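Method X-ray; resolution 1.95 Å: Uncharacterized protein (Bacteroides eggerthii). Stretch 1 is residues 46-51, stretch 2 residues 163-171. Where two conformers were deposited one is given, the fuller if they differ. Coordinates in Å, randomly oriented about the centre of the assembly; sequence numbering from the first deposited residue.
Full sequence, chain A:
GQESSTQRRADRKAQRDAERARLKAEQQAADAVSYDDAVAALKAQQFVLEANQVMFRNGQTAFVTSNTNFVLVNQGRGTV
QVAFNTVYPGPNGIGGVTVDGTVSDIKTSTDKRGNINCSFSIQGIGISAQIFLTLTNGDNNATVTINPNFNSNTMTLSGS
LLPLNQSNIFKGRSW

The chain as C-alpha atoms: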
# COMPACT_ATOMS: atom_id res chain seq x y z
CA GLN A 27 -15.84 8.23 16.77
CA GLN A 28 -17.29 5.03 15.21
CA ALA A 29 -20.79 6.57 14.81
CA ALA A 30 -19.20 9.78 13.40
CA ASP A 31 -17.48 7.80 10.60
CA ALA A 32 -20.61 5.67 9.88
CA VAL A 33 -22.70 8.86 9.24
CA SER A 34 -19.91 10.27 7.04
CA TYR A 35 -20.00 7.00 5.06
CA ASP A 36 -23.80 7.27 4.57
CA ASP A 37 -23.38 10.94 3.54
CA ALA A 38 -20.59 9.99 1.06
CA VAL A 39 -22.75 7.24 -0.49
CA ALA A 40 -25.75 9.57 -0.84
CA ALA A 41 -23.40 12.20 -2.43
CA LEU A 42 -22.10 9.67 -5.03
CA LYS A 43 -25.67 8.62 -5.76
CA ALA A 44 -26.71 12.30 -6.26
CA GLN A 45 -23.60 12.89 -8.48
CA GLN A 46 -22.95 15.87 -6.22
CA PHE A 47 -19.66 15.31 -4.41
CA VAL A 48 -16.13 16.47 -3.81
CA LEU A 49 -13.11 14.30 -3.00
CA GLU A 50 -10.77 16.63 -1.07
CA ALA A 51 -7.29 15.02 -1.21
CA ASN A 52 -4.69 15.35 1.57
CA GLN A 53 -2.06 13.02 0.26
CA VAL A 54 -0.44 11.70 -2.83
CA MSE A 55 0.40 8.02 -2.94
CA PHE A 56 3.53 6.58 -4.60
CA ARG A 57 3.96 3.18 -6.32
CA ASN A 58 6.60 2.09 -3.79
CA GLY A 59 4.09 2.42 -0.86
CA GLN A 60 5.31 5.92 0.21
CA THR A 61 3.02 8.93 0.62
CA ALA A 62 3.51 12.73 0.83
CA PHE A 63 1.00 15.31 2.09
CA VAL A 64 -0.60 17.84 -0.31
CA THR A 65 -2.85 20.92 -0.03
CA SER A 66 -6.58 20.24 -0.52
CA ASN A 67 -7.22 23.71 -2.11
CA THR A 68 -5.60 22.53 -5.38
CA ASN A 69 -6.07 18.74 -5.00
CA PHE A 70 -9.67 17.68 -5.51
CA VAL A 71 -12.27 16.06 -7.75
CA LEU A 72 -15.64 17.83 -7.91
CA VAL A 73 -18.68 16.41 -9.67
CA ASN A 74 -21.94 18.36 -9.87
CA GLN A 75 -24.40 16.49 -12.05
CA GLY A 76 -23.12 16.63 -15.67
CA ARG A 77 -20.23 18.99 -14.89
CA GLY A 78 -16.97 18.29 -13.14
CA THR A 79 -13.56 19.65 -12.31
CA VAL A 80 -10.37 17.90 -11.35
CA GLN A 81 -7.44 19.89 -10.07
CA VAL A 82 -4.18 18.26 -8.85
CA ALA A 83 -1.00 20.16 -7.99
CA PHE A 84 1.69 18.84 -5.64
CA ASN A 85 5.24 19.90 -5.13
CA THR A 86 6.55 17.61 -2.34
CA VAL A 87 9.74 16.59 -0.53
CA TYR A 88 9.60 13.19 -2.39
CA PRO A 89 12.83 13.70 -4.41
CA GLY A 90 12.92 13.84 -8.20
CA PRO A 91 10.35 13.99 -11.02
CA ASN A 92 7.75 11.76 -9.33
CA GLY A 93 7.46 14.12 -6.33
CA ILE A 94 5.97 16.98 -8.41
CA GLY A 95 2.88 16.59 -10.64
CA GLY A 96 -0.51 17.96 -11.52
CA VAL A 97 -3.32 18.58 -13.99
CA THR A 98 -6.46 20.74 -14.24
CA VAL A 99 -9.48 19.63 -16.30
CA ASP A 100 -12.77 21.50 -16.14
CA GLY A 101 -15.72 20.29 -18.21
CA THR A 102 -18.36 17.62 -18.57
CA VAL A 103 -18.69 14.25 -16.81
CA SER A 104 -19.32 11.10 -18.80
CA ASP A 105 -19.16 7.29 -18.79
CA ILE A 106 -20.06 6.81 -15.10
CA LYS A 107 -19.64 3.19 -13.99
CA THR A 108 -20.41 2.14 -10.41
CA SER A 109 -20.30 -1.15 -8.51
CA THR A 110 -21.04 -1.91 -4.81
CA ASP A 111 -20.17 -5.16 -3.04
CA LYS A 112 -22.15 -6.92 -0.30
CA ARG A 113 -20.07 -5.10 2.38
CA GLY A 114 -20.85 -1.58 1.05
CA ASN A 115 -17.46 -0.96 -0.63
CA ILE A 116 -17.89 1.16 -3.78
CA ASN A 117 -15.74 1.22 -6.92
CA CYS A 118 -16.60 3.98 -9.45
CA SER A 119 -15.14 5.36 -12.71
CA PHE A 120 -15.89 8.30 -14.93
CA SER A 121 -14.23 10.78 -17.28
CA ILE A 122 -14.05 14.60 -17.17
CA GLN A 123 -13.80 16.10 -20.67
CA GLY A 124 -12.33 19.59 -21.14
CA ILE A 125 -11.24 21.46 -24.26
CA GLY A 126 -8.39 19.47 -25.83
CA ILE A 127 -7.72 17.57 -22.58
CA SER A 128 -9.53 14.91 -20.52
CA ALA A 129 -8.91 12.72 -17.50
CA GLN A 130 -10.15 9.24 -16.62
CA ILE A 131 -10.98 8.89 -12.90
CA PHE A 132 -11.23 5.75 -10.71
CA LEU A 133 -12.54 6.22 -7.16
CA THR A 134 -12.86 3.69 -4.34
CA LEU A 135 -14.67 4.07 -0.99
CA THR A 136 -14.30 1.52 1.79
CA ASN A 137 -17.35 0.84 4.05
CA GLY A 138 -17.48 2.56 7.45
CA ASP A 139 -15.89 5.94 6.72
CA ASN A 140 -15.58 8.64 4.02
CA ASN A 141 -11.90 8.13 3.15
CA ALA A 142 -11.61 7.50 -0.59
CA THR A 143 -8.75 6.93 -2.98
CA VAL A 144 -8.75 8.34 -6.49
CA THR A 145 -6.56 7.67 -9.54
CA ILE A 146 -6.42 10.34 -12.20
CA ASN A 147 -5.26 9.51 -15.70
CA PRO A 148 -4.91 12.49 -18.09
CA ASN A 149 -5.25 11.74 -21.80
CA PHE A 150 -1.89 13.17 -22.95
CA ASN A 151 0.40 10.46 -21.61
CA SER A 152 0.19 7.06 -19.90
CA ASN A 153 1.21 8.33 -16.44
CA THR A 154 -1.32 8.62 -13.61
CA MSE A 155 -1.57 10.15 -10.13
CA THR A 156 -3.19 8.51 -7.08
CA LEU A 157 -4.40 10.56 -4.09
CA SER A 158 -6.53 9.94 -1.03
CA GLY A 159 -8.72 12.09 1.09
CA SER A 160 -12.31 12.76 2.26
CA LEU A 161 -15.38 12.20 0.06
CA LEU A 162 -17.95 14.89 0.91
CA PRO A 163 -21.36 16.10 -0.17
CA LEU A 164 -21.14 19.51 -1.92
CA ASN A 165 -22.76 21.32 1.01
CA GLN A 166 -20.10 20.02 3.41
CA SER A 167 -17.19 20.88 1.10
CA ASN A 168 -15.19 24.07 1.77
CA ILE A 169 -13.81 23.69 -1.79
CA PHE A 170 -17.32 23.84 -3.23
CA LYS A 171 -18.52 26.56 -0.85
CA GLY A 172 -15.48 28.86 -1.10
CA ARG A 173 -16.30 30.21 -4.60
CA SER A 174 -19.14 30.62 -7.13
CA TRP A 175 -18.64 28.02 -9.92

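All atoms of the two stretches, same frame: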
# COMPACT_ATOMS: atom_id res chain seq x y z
N GLN A 46 -23.25 14.57 -6.79
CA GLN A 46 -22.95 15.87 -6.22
C GLN A 46 -21.98 15.63 -5.06
O GLN A 46 -22.38 15.38 -3.93
CB GLN A 46 -24.24 16.59 -5.80
CG GLN A 46 -25.08 16.99 -7.00
CD GLN A 46 -26.31 17.78 -6.61
OE1 GLN A 46 -27.10 17.33 -5.82
NE2 GLN A 46 -26.48 18.96 -7.19
N PHE A 47 -20.69 15.65 -5.37
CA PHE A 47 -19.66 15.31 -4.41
C PHE A 47 -18.34 15.97 -4.71
O PHE A 47 -18.07 16.39 -5.85
CB PHE A 47 -19.48 13.78 -4.30
CG PHE A 47 -19.01 13.11 -5.58
CD1 PHE A 47 -17.66 13.03 -5.89
CD2 PHE A 47 -19.93 12.52 -6.46
CE1 PHE A 47 -17.23 12.40 -7.05
CE2 PHE A 47 -19.50 11.89 -7.62
CZ PHE A 47 -18.15 11.82 -7.91
N VAL A 48 -17.51 16.07 -3.68
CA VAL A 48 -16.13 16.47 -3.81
C VAL A 48 -15.25 15.49 -3.04
O VAL A 48 -15.51 15.20 -1.87
CB VAL A 48 -15.86 17.90 -3.27
CG1 VAL A 48 -14.45 18.33 -3.71
CG2 VAL A 48 -16.89 18.89 -3.75
N LEU A 49 -14.21 14.99 -3.69
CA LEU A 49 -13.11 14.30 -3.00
C LEU A 49 -12.04 15.37 -2.75
O LEU A 49 -11.46 15.91 -3.69
CB LEU A 49 -12.56 13.18 -3.88
CG LEU A 49 -11.50 12.21 -3.31
CD1 LEU A 49 -10.13 12.85 -3.19
CD2 LEU A 49 -11.92 11.73 -1.96
N GLU A 50 -11.81 15.68 -1.48
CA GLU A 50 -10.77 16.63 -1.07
C GLU A 50 -9.53 15.85 -0.63
O GLU A 50 -9.55 15.18 0.42
CB GLU A 50 -11.32 17.53 0.07
CG GLU A 50 -12.54 18.35 -0.35
CD GLU A 50 -13.00 19.41 0.66
OE1 GLU A 50 -12.45 19.47 1.79
OE2 GLU A 50 -13.94 20.18 0.34
N ALA A 51 -8.47 15.87 -1.44
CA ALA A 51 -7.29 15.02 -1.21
C ALA A 51 -6.36 15.68 -0.19
O ALA A 51 -6.22 16.90 -0.17
CB ALA A 51 -6.53 14.75 -2.50
N PRO A 163 -20.31 15.42 0.58
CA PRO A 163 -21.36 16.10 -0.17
C PRO A 163 -20.96 17.56 -0.43
O PRO A 163 -20.16 18.12 0.34
CB PRO A 163 -22.60 16.01 0.73
CG PRO A 163 -22.18 15.33 1.98
CD PRO A 163 -20.74 14.97 1.92
N LEU A 164 -21.47 18.14 -1.51
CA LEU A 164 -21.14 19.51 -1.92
C LEU A 164 -21.32 20.49 -0.78
O LEU A 164 -20.44 21.30 -0.51
CB LEU A 164 -22.02 19.94 -3.09
CG LEU A 164 -21.77 19.26 -4.44
CD1 LEU A 164 -22.63 19.91 -5.52
CD2 LEU A 164 -20.30 19.30 -4.84
N ASN A 165 -22.46 20.39 -0.09
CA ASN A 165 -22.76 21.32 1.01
C ASN A 165 -21.91 21.15 2.27
O ASN A 165 -22.02 21.93 3.20
CB ASN A 165 -24.27 21.33 1.36
CG ASN A 165 -24.78 20.04 2.01
OD1 ASN A 165 -24.03 19.10 2.32
ND2 ASN A 165 -26.09 19.99 2.22
N GLN A 166 -21.06 20.13 2.31
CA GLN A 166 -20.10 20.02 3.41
C GLN A 166 -18.67 20.28 2.94
O GLN A 166 -17.72 20.12 3.70
CB GLN A 166 -20.21 18.63 4.06
CG GLN A 166 -21.49 18.43 4.86
CD GLN A 166 -21.65 16.98 5.30
OE1 GLN A 166 -20.66 16.27 5.48
NE2 GLN A 166 -22.90 16.53 5.46
N SER A 167 -18.51 20.69 1.69
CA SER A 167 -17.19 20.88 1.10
C SER A 167 -16.80 22.35 1.11
O SER A 167 -17.46 23.17 0.47
CB SER A 167 -17.19 20.35 -0.33
OG SER A 167 -16.03 20.73 -1.01
N ASN A 168 -15.72 22.69 1.82
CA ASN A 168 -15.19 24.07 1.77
C ASN A 168 -14.68 24.44 0.39
O ASN A 168 -14.68 25.62 0.03
CB ASN A 168 -14.08 24.28 2.80
CG ASN A 168 -14.59 24.23 4.23
OD1 ASN A 168 -15.75 24.53 4.51
ND2 ASN A 168 -13.72 23.83 5.15
N ILE A 169 -14.22 23.46 -0.40
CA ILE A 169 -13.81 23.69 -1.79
C ILE A 169 -15.01 24.20 -2.59
O ILE A 169 -14.94 25.22 -3.30
CB ILE A 169 -13.30 22.39 -2.47
CG1 ILE A 169 -11.97 21.95 -1.86
CG2 ILE A 169 -13.14 22.58 -3.99
CD1 ILE A 169 -10.90 23.02 -1.89
N PHE A 170 -16.10 23.46 -2.51
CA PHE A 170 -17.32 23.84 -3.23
C PHE A 170 -17.83 25.20 -2.74
O PHE A 170 -18.17 26.07 -3.55
CB PHE A 170 -18.44 22.79 -3.10
CG PHE A 170 -19.73 23.20 -3.80
CD1 PHE A 170 -19.82 23.16 -5.20
CD2 PHE A 170 -20.81 23.67 -3.08
CE1 PHE A 170 -20.99 23.56 -5.84
CE2 PHE A 170 -21.97 24.08 -3.72
CZ PHE A 170 -22.06 24.02 -5.09
N LYS A 171 -17.85 25.39 -1.42
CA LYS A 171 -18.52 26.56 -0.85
C LYS A 171 -17.67 27.82 -0.91
O LYS A 171 -18.21 28.89 -0.75
CB LYS A 171 -18.96 26.30 0.61
CG LYS A 171 -20.08 25.27 0.74
CD LYS A 171 -20.58 25.14 2.17
CE LYS A 171 -19.54 24.51 3.09
NZ LYS A 171 -20.13 24.14 4.41
O HOH W 1 -14.11 20.92 3.45

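The strand 46-51 packs against a segment that passes from a short 3-10 turn, 164-166, into a helix beginning at N168. At the start of the strand, Q46 lies along the side chain of L164, with Q46 CB 3.7 Å from L164 CD1. L164 also reaches the backbone of the next residue, its CD2 atom lying 3.7 Å from F47 N. F47 comes close to P163 through the main chain, the two CA atoms being 4.6 Å apart, but its CB points away from the second stretch and its ring takes no part in the packing.

V48 is buried and supplies the apolar centre of the contact. Its CG2 atom sits 3.6 Å from L164 CD2 and 4.2 Å from F170 CB, and also 3.4 Å from S167 OG, so the methyl borders both the 3-10 turn and the helix start. L49 points away and makes no contact.

E50 turns toward the helix N-terminus. S167 OG donates a short hydrogen bond to E50 OE2 (2.5 Å) while accepting the capping bond from F170 N (3.1 Å), which ties the carboxylate to the N-cap. I169 N adds a weak hydrogen bond to E50 OE2 at 3.4 Å. A water donates to E50 OE1 (2.8 Å) and accepts from N168 N (2.9 Å), bridging carboxylate and helix backbone. A51 lies beyond reach.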